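Xylulokinase (Brucella ovis, PDB 5VM1) probably catalyses the ATP-dependent phosphorylation of D-xylulose to D-xylulose 5-phosphate, as an FGGY-family carbohydrate kinase. Local coordinates at residues V99-I104 and A149-R154; V41-P44 and W48-Q51; N130-F133 and A138-L141. All coordinates share one frame; numbering follows the deposited sequence.

Contact 1: V99-I104 and A149-R154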
ATOM      1  N   VAL A  99     -12.890  18.100  13.564  1.00 46.49           N
ATOM      2  CA  VAL A  99     -11.919  17.052  13.832  1.00 40.58           C
ATOM      3  C   VAL A  99     -11.713  16.989  15.332  1.00 47.50           C
ATOM      4  O   VAL A  99     -11.308  17.976  15.947  1.00 58.43           O
ATOM      5  CB  VAL A  99     -10.591  17.311  13.112  1.00 40.02           C
ATOM      6  CG1 VAL A  99      -9.557  16.294  13.554  1.00 38.20           C
ATOM      7  CG2 VAL A  99     -10.789  17.212  11.606  1.00 39.05           C
ATOM      8  N   LEU A 100     -12.006  15.832  15.919  1.00 40.15           N
ATOM      9  CA  LEU A 100     -11.958  15.711  17.363  1.00 41.30           C
ATOM     10  C   LEU A 100     -10.526  15.548  17.856  1.00 41.03           C
ATOM     11  O   LEU A 100     -10.179  15.997  18.957  1.00 42.94           O
ATOM     12  CB  LEU A 100     -12.805  14.527  17.803  1.00 43.44           C
ATOM     13  CG  LEU A 100     -14.316  14.723  17.749  1.00 42.82           C
ATOM     14  CD1 LEU A 100     -14.998  13.379  17.628  1.00 41.77           C
ATOM     15  CD2 LEU A 100     -14.776  15.439  18.974  1.00 44.31           C
ATOM     16  N   ARG A 101      -9.692  14.890  17.076  1.00 39.48           N
ATOM     17  CA  ARG A 101      -8.309  14.663  17.454  1.00 48.45           C
ATOM     18  C   ARG A 101      -7.530  14.411  16.180  1.00 50.03           C
ATOM     19  O   ARG A 101      -8.128  14.054  15.151  1.00 47.46           O
ATOM     20  CB  ARG A 101      -8.194  13.469  18.408  1.00 43.54           C
ATOM     21  CG  ARG A 101      -8.398  12.173  17.686  1.00 35.65           C
ATOM     22  CD  ARG A 101      -8.059  11.009  18.528  1.00 36.38           C
ATOM     23  NE  ARG A 101      -6.966  11.220  19.473  1.00 43.20           N
ATOM     24  CZ  ARG A 101      -5.681  11.408  19.181  1.00 36.82           C
ATOM     25  NH1 ARG A 101      -5.238  11.474  17.933  1.00 35.50           N
ATOM     26  NH2 ARG A 101      -4.828  11.522  20.179  1.00 38.56           N
ATOM     27  N   PRO A 102      -6.215  14.615  16.193  1.00 44.59           N
ATOM     28  CA  PRO A 102      -5.441  14.330  14.982  1.00 46.49           C
ATOM     29  C   PRO A 102      -5.650  12.896  14.509  1.00 42.61           C
ATOM     30  O   PRO A 102      -5.922  11.981  15.294  1.00 38.72           O
ATOM     31  CB  PRO A 102      -3.986  14.599  15.404  1.00 37.51           C
ATOM     32  CG  PRO A 102      -4.036  14.926  16.842  1.00 39.43           C
ATOM     33  CD  PRO A 102      -5.416  15.325  17.194  1.00 39.95           C
ATOM     34  N   CYS A 103      -5.549  12.720  13.195  1.00 37.97           N
ATOM     35  CA  CYS A 103      -5.677  11.401  12.596  1.00 31.22           C
ATOM     36  C   CYS A 103      -4.557  10.458  13.063  1.00 37.06           C
ATOM     37  O   CYS A 103      -3.374  10.816  13.083  1.00 38.82           O
ATOM     38  CB  CYS A 103      -5.670  11.545  11.076  1.00 30.02           C
ATOM     39  SG  CYS A 103      -5.764   9.953  10.203  1.00 35.69           S
ATOM     40  N   ILE A 104      -4.939   9.245  13.440  1.00 45.80           N
ATOM     41  CA  ILE A 104      -4.011   8.222  13.913  1.00 36.62           C
ATOM     42  C   ILE A 104      -3.673   7.338  12.722  1.00 32.41           C
ATOM     43  O   ILE A 104      -4.514   6.571  12.245  1.00 43.96           O
ATOM     44  CB  ILE A 104      -4.605   7.422  15.081  1.00 37.34           C
ATOM     45  CG1 ILE A 104      -4.998   8.387  16.217  1.00 36.53           C
ATOM     46  CG2 ILE A 104      -3.631   6.341  15.565  1.00 29.17           C
ATOM     47  CD1 ILE A 104      -5.707   7.757  17.384  1.00 31.26           C
ATOM     48  N   ALA A 149     -11.816   9.161  26.380  1.00 46.16           N
ATOM     49  CA  ALA A 149     -13.242   8.855  26.391  1.00 46.52           C
ATOM     50  C   ALA A 149     -14.117  10.064  26.056  1.00 52.21           C
ATOM     51  O   ALA A 149     -15.205   9.888  25.491  1.00 54.93           O
ATOM     52  CB  ALA A 149     -13.629   8.259  27.738  1.00 48.86           C
ATOM     53  N   ASP A 150     -13.689  11.284  26.414  1.00 55.83           N
ATOM     54  CA  ASP A 150     -14.460  12.479  26.051  1.00 50.33           C
ATOM     55  C   ASP A 150     -14.551  12.656  24.541  1.00 53.50           C
ATOM     56  O   ASP A 150     -15.591  13.067  24.015  1.00 66.61           O
ATOM     57  CB  ASP A 150     -13.862  13.738  26.696  1.00 53.22           C
ATOM     58  CG  ASP A 150     -12.378  13.962  26.369  1.00 56.42           C
ATOM     59  OD1 ASP A 150     -11.700  13.088  25.771  1.00 49.26           O
ATOM     60  OD2 ASP A 150     -11.885  15.054  26.754  1.00 65.68           O
ATOM     61  N   ILE A 151     -13.463  12.375  23.830  1.00 45.79           N
ATOM     62  CA  ILE A 151     -13.460  12.391  22.375  1.00 52.37           C
ATOM     63  C   ILE A 151     -14.296  11.258  21.792  1.00 53.85           C
ATOM     64  O   ILE A 151     -14.900  11.413  20.725  1.00 60.53           O
ATOM     65  CB  ILE A 151     -11.997  12.356  21.906  1.00 45.51           C
ATOM     66  CG1 ILE A 151     -11.360  13.693  22.315  1.00 44.74           C
ATOM     67  CG2 ILE A 151     -11.883  11.960  20.416  1.00 39.50           C
ATOM     68  CD1 ILE A 151      -9.940  13.855  21.969  1.00 50.51           C
ATOM     69  N   PHE A 152     -14.327  10.097  22.450  1.00 48.48           N
ATOM     70  CA  PHE A 152     -15.072   8.975  21.896  1.00 46.82           C
ATOM     71  C   PHE A 152     -16.578   9.231  21.949  1.00 44.26           C
ATOM     72  O   PHE A 152     -17.310   8.866  21.021  1.00 53.68           O
ATOM     73  CB  PHE A 152     -14.696   7.692  22.636  1.00 46.77           C
ATOM     74  CG  PHE A 152     -15.224   6.447  21.996  1.00 45.95           C
ATOM     75  CD1 PHE A 152     -14.601   5.917  20.856  1.00 38.62           C
ATOM     76  CD2 PHE A 152     -16.321   5.792  22.532  1.00 40.23           C
ATOM     77  CE1 PHE A 152     -15.092   4.749  20.253  1.00 39.17           C
ATOM     78  CE2 PHE A 152     -16.813   4.637  21.950  1.00 39.37           C
ATOM     79  CZ  PHE A 152     -16.208   4.111  20.805  1.00 44.10           C
ATOM     80  N   ALA A 153     -17.052   9.890  23.008  1.00 44.52           N
ATOM     81  CA  ALA A 153     -18.477  10.161  23.181  1.00 50.52           C
ATOM     82  C   ALA A 153     -19.026  11.093  22.120  1.00 52.66           C
ATOM     83  O   ALA A 153     -20.224  11.041  21.840  1.00 65.56           O
ATOM     84  CB  ALA A 153     -18.730  10.767  24.562  1.00 49.61           C
ATOM     85  N   ARG A 154     -18.173  11.919  21.514  1.00 47.42           N
ATOM     86  CA  ARG A 154     -18.567  12.920  20.531  1.00 49.92           C
ATOM     87  C   ARG A 154     -18.384  12.457  19.093  1.00 48.52           C
ATOM     88  O   ARG A 154     -18.704  13.218  18.177  1.00 44.21           O
ATOM     89  CB  ARG A 154     -17.776  14.217  20.740  1.00 47.31           C
ATOM     90  CG  ARG A 154     -17.990  14.843  22.094  1.00 50.29           C
ATOM     91  CD  ARG A 154     -17.492  16.261  22.070  1.00 72.57           C
ATOM     92  NE  ARG A 154     -16.103  16.362  22.498  1.00 82.67           N
ATOM     93  CZ  ARG A 154     -15.209  17.186  21.958  1.00 87.30           C
ATOM     94  NH1 ARG A 154     -15.555  17.974  20.939  1.00 87.20           N
ATOM     95  NH2 ARG A 154     -13.967  17.208  22.432  1.00 85.76           N
TER
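In the N-terminal domain of this FGGY kinase, L100 and R101, on the turn that joins strand 91-93 to strand 103-104, pack against I151 of the short helix 149-153 and against R154, which follows it. L100 has the largest share of the contact, and a branched leucine suits the place because its parts can touch different neighbours. Its CB meets I151 CG2 at 3.8 Å, while CD1 rests 3.7 Å from the backbone O of I151. The other methyl, CD2, lies over one face of the R154 guanidinium, displaced toward the rim, with NH1 its closest atom at 3.3 Å. That part of the contact is methyl against flat cation; no hydrogen bond joins the segments.

I151 holds its CG1 branch trans to the carbonyl carbon (chi1 -68°) and is extended at chi2 (179°), and with these torsions CD1 reaches the turn, near L100 O and 4.0 Å from R101 CB. Beyond CB the arginine has a polar task: NH1 donates to P102 O at 2.8 Å, nearly in the guanidinium plane, and also pairs with E50, while NE forms a salt bridge with E148. These partners hold the buried guanidinium in place, and the two acids probably offset its charge and that of nearby R110. This is loop-to-helix packing, away from the annotated sites, in which the turn between strands 91-93 and 103-104 rests on peripheral helix 149-153 of the N-terminal FGGY domain.

Contact 2: V41-P44 and W48-Q51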
ATOM      1  N   VAL A  41       4.696  14.769   9.910  1.00 48.34           N
ATOM      2  CA  VAL A  41       4.145  13.737  10.776  1.00 39.81           C
ATOM      3  C   VAL A  41       4.470  14.127  12.209  1.00 38.74           C
ATOM      4  O   VAL A  41       5.587  14.569  12.496  1.00 42.61           O
ATOM      5  CB  VAL A  41       4.712  12.351  10.413  1.00 41.13           C
ATOM      6  CG1 VAL A  41       4.284  11.293  11.416  1.00 32.28           C
ATOM      7  CG2 VAL A  41       4.293  11.971   9.002  1.00 44.06           C
ATOM      8  N   SER A  42       3.488  14.029  13.097  1.00 45.05           N
ATOM      9  CA  SER A  42       3.719  14.342  14.501  1.00 37.33           C
ATOM     10  C   SER A  42       3.797  13.035  15.285  1.00 48.76           C
ATOM     11  O   SER A  42       2.980  12.136  15.089  1.00 60.00           O
ATOM     12  CB  SER A  42       2.631  15.271  15.031  1.00 37.53           C
ATOM     13  OG  SER A  42       2.217  14.887  16.321  1.00 55.36           O
ATOM     14  N   ARG A  43       4.810  12.918  16.134  1.00 49.67           N
ATOM     15  CA  ARG A  43       5.073  11.721  16.936  1.00 44.16           C
ATOM     16  C   ARG A  43       5.226  12.165  18.381  1.00 46.67           C
ATOM     17  O   ARG A  43       6.346  12.252  18.896  1.00 51.76           O
ATOM     18  CB  ARG A  43       6.328  10.986  16.462  1.00 41.20           C
ATOM     19  CG  ARG A  43       6.324  10.714  14.995  1.00 43.16           C
ATOM     20  CD  ARG A  43       7.488   9.899  14.528  1.00 52.41           C
ATOM     21  NE  ARG A  43       7.063   9.188  13.328  1.00 67.03           N
ATOM     22  CZ  ARG A  43       7.260   9.619  12.084  1.00 75.29           C
ATOM     23  NH1 ARG A  43       6.798   8.897  11.064  1.00 76.51           N
ATOM     24  NH2 ARG A  43       7.920  10.760  11.857  1.00 65.95           N
ATOM     25  N   PRO A  44       4.116  12.483  19.057  1.00 53.19           N
ATOM     26  CA  PRO A  44       4.216  13.056  20.410  1.00 47.41           C
ATOM     27  C   PRO A  44       4.744  12.080  21.435  1.00 46.65           C
ATOM     28  O   PRO A  44       5.343  12.506  22.428  1.00 49.98           O
ATOM     29  CB  PRO A  44       2.772  13.467  20.729  1.00 44.57           C
ATOM     30  CG  PRO A  44       2.081  13.524  19.413  1.00 48.51           C
ATOM     31  CD  PRO A  44       2.724  12.462  18.574  1.00 47.98           C
ATOM     32  N   TRP A  48       3.525   6.671  18.497  1.00 37.33           N
ATOM     33  CA  TRP A  48       2.477   7.525  17.952  1.00 35.01           C
ATOM     34  C   TRP A  48       2.873   8.120  16.611  1.00 38.68           C
ATOM     35  O   TRP A  48       4.034   8.473  16.383  1.00 39.88           O
ATOM     36  CB  TRP A  48       2.139   8.664  18.912  1.00 40.58           C
ATOM     37  CG  TRP A  48       1.449   8.235  20.164  1.00 44.90           C
ATOM     38  CD1 TRP A  48       1.622   7.057  20.827  1.00 38.16           C
ATOM     39  CD2 TRP A  48       0.510   8.995  20.930  1.00 44.73           C
ATOM     40  NE1 TRP A  48       0.845   7.036  21.951  1.00 45.08           N
ATOM     41  CE2 TRP A  48       0.151   8.212  22.042  1.00 47.07           C
ATOM     42  CE3 TRP A  48      -0.069  10.259  20.783  1.00 45.61           C
ATOM     43  CZ2 TRP A  48      -0.771   8.642  22.996  1.00 51.55           C
ATOM     44  CZ3 TRP A  48      -0.971  10.689  21.743  1.00 43.27           C
ATOM     45  CH2 TRP A  48      -1.309   9.886  22.832  1.00 41.11           C
ATOM     46  N   SER A  49       1.863   8.302  15.758  1.00 40.59           N
ATOM     47  CA  SER A  49       2.042   8.843  14.412  1.00 31.24           C
ATOM     48  C   SER A  49       0.742   9.545  14.029  1.00 33.85           C
ATOM     49  O   SER A  49      -0.264   8.880  13.774  1.00 39.49           O
ATOM     50  CB  SER A  49       2.377   7.719  13.447  1.00 33.37           C
ATOM     51  OG  SER A  49       2.937   8.201  12.236  1.00 50.13           O
ATOM     52  N   GLU A  50       0.748  10.875  14.014  1.00 29.50           N
ATOM     53  CA  GLU A  50      -0.464  11.653  13.827  1.00 28.71           C
ATOM     54  C   GLU A  50      -0.268  12.709  12.749  1.00 45.67           C
ATOM     55  O   GLU A  50       0.859  13.050  12.365  1.00 49.43           O
ATOM     56  CB  GLU A  50      -0.904  12.345  15.122  1.00 30.30           C
ATOM     57  CG  GLU A  50      -0.965  11.421  16.289  1.00 30.79           C
ATOM     58  CD  GLU A  50      -1.485  12.085  17.528  1.00 45.12           C
ATOM     59  OE1 GLU A  50      -0.978  13.156  17.924  1.00 49.90           O
ATOM     60  OE2 GLU A  50      -2.449  11.536  18.083  1.00 46.23           O
ATOM     61  N   GLN A  51      -1.397  13.258  12.298  1.00 45.94           N
ATOM     62  CA  GLN A  51      -1.433  14.331  11.315  1.00 36.53           C
ATOM     63  C   GLN A  51      -2.692  15.143  11.564  1.00 38.15           C
ATOM     64  O   GLN A  51      -3.723  14.588  11.951  1.00 37.75           O
ATOM     65  CB  GLN A  51      -1.403  13.798   9.883  1.00 26.99           C
ATOM     66  CG  GLN A  51      -0.038  13.729   9.323  1.00 27.65           C
ATOM     67  CD  GLN A  51       0.002  13.153   7.945  1.00 38.17           C
ATOM     68  OE1 GLN A  51      -1.023  12.798   7.384  1.00 34.38           O
ATOM     69  NE2 GLN A  51       1.197  13.085   7.366  1.00 48.90           N
TER
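V41 CG1 and S49 OG both stand trans to their own backbone nitrogens (chi1 173° and -163°), and these torsions bring methyl and hydroxyl together at 3.5 Å. The same methyl sits over the centre of one face of the R43 guanidinium, so a compact branched residue serves two neighbours here. S49 OG finds its polar partner in N107. The second methyl, V41 CG2, lies 3.7 Å from Q51 NE2, an amide nitrogen that donates to T17 O and D40 O, while OE1 on the same side chain is bonded by W56 and Q86.

The backbones are joined at a single place. S42 N donates to E50 O at 2.9 Å, and E50 N returns a bond to S42 O at 2.8 Å. On the side of S42 and E50, the extended glutamate chain brings OE1 to 3.4 Å from P44 CG, while OE2 forms salt bridges with R101 and R110, apt partners for a buried acid. P44 CD also touches W48 CB at 3.9 Å, the proline and indole side chains crossing at about a right angle; the indole has a cation-pi partner in R110. The side chain of S49 is about 11 Å from that of H88, a predicted substrate-binding residue. The reciprocal bonds between S42 and E50 form an isolated antiparallel hydrogen-bonded bridge that closes the loop leading into strand 50-51.

Contact 3: N130-F133 and A138-L141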
ATOM      1  N   ASN A 130      -8.382 -10.870   7.694  1.00 31.23           N
ATOM      2  CA  ASN A 130      -7.064 -10.310   7.957  1.00 38.19           C
ATOM      3  C   ASN A 130      -6.745 -10.326   9.449  1.00 35.79           C
ATOM      4  O   ASN A 130      -7.632 -10.322  10.311  1.00 33.76           O
ATOM      5  CB  ASN A 130      -6.935  -8.861   7.430  1.00 33.18           C
ATOM      6  CG  ASN A 130      -7.156  -8.759   5.922  1.00 40.45           C
ATOM      7  OD1 ASN A 130      -6.279  -9.095   5.141  1.00 33.25           O
ATOM      8  ND2 ASN A 130      -8.329  -8.243   5.512  1.00 43.36           N
ATOM      9  N   ILE A 131      -5.448 -10.330   9.741  1.00 31.20           N
ATOM     10  CA  ILE A 131      -4.975 -10.072  11.090  1.00 40.13           C
ATOM     11  C   ILE A 131      -5.318  -8.637  11.478  1.00 44.84           C
ATOM     12  O   ILE A 131      -5.315  -7.727  10.636  1.00 56.20           O
ATOM     13  CB  ILE A 131      -3.456 -10.322  11.147  1.00 45.58           C
ATOM     14  CG1 ILE A 131      -3.147 -11.808  10.947  1.00 45.22           C
ATOM     15  CG2 ILE A 131      -2.851  -9.777  12.450  1.00 44.11           C
ATOM     16  CD1 ILE A 131      -1.669 -12.116  10.750  1.00 38.30           C
ATOM     17  N   VAL A 132      -5.640  -8.426  12.753  1.00 30.56           N
ATOM     18  CA  VAL A 132      -5.904  -7.087  13.277  1.00 29.45           C
ATOM     19  C   VAL A 132      -4.578  -6.545  13.807  1.00 36.03           C
ATOM     20  O   VAL A 132      -4.146  -6.873  14.916  1.00 42.25           O
ATOM     21  CB  VAL A 132      -6.988  -7.088  14.358  1.00 30.22           C
ATOM     22  CG1 VAL A 132      -7.454  -5.668  14.660  1.00 29.15           C
ATOM     23  CG2 VAL A 132      -8.148  -7.970  13.957  1.00 30.83           C
ATOM     24  N   PHE A 133      -3.911  -5.744  12.998  1.00 29.79           N
ATOM     25  CA  PHE A 133      -2.716  -5.054  13.453  1.00 34.84           C
ATOM     26  C   PHE A 133      -3.061  -3.710  14.088  1.00 48.00           C
ATOM     27  O   PHE A 133      -4.135  -3.141  13.840  1.00 46.77           O
ATOM     28  CB  PHE A 133      -1.748  -4.867  12.294  1.00 33.07           C
ATOM     29  CG  PHE A 133      -1.094  -6.126  11.866  1.00 34.00           C
ATOM     30  CD1 PHE A 133      -0.064  -6.661  12.619  1.00 31.41           C
ATOM     31  CD2 PHE A 133      -1.507  -6.793  10.717  1.00 39.10           C
ATOM     32  CE1 PHE A 133       0.544  -7.833  12.230  1.00 40.75           C
ATOM     33  CE2 PHE A 133      -0.891  -7.962  10.321  1.00 30.57           C
ATOM     34  CZ  PHE A 133       0.129  -8.485  11.074  1.00 32.40           C
ATOM     35  N   ALA A 138      -9.870  -0.199  13.439  1.00 30.87           N
ATOM     36  CA  ALA A 138     -10.645  -0.747  14.555  1.00 32.18           C
ATOM     37  C   ALA A 138      -9.927  -0.697  15.904  1.00 37.11           C
ATOM     38  O   ALA A 138     -10.481  -0.097  16.842  1.00 36.48           O
ATOM     39  CB  ALA A 138     -11.047  -2.191  14.217  1.00 32.21           C
ATOM     40  N   PRO A 139      -8.704  -1.240  16.068  1.00 32.64           N
ATOM     41  CA  PRO A 139      -8.044  -1.164  17.396  1.00 31.81           C
ATOM     42  C   PRO A 139      -7.816   0.254  17.894  1.00 38.94           C
ATOM     43  O   PRO A 139      -7.874   0.480  19.110  1.00 39.50           O
ATOM     44  CB  PRO A 139      -6.687  -1.842  17.166  1.00 29.31           C
ATOM     45  CG  PRO A 139      -6.700  -2.344  15.777  1.00 37.92           C
ATOM     46  CD  PRO A 139      -7.776  -1.698  15.018  1.00 27.03           C
ATOM     47  N   LYS A 140      -7.572   1.215  16.985  1.00 34.83           N
ATOM     48  CA  LYS A 140      -7.368   2.600  17.390  1.00 31.62           C
ATOM     49  C   LYS A 140      -8.620   3.152  18.047  1.00 35.29           C
ATOM     50  O   LYS A 140      -8.525   3.998  18.941  1.00 31.61           O
ATOM     51  CB  LYS A 140      -7.017   3.504  16.195  1.00 27.76           C
ATOM     52  CG  LYS A 140      -5.783   3.195  15.345  1.00 29.35           C
ATOM     53  CD  LYS A 140      -5.961   4.074  14.093  1.00 37.84           C
ATOM     54  CE  LYS A 140      -5.198   3.675  12.816  1.00 28.59           C
ATOM     55  NZ  LYS A 140      -3.839   3.245  13.033  1.00 34.86           N
ATOM     56  N   LEU A 141      -9.809   2.696  17.621  1.00 35.56           N
ATOM     57  CA  LEU A 141     -11.013   3.240  18.233  1.00 33.00           C
ATOM     58  C   LEU A 141     -11.308   2.638  19.595  1.00 41.12           C
ATOM     59  O   LEU A 141     -11.935   3.303  20.433  1.00 38.56           O
ATOM     60  CB  LEU A 141     -12.223   3.097  17.320  1.00 29.90           C
ATOM     61  CG  LEU A 141     -12.212   4.480  16.676  1.00 41.07           C
ATOM     62  CD1 LEU A 141     -11.473   4.552  15.323  1.00 28.01           C
ATOM     63  CD2 LEU A 141     -13.563   5.172  16.739  1.00 37.04           C
TER
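V132 meets P139 where the loop between helices 122-128 and 137-147 folds back on the first turn of the latter, an apolar loop-to-helix contact in the N-terminal FGGY domain. The CB of V132 points toward the helix but stops 5.0 Å from P139 CG, so the work is done one bond further out. CG1, trans to the backbone nitrogen (chi1 -168°), reaches the pyrrolidine ring and packs on it at two atoms, 3.6 Å from P139 CG and 4.0 Å from P139 CD. The second branch, CG2, turns from the proline. L118 of helix 112-120 and F124 of helix 122-128 also touch the valine, whose short, branched and wholly apolar side chain fits such a buried place. Its backbone N is held by D119 OD1.

Proline is at home early in a helix, because the first-turn nitrogens need no helical acceptor and the rigid ring costs nothing in hydrogen bonding. The P139 ring packs also on A115, which extends the apolar patch to helix 112-120.

F133 contributes its backbone rather than its ring to the contact. The CB of F133 points away from helix 137-147, and I131 CG2 covers one face of the ring, displaced toward its rim; R346 adds a cation-pi interaction. The ring side chain lies about 8 Å from that of H88, a predicted substrate-binding residue. On the side facing the helix, the carbonyl oxygen F133 O rests against the proline, 3.3 Å from P139 CG.

Overall arrangement
All three contacts belong to the N-terminal FGGY domain and come in the order 2, 1, 3 by their first residues, with contact 3 nested inside the loop that contact 1 closes. Contacts 1 and 2 have centres about 15 Å apart and share a two-stranded antiparallel sheet, strands 50-51 and 103-104, where they also touch directly. Contacts 1 and 3, about 17 Å apart between centres, are linked by consecutive helices 137-147 and 149-153. Contacts 2 and 3 do not touch, their nearest atoms being about 7 Å apart. Contact 1 thus connects the other two, which lie nearer the predicted substrate-binding residue H88.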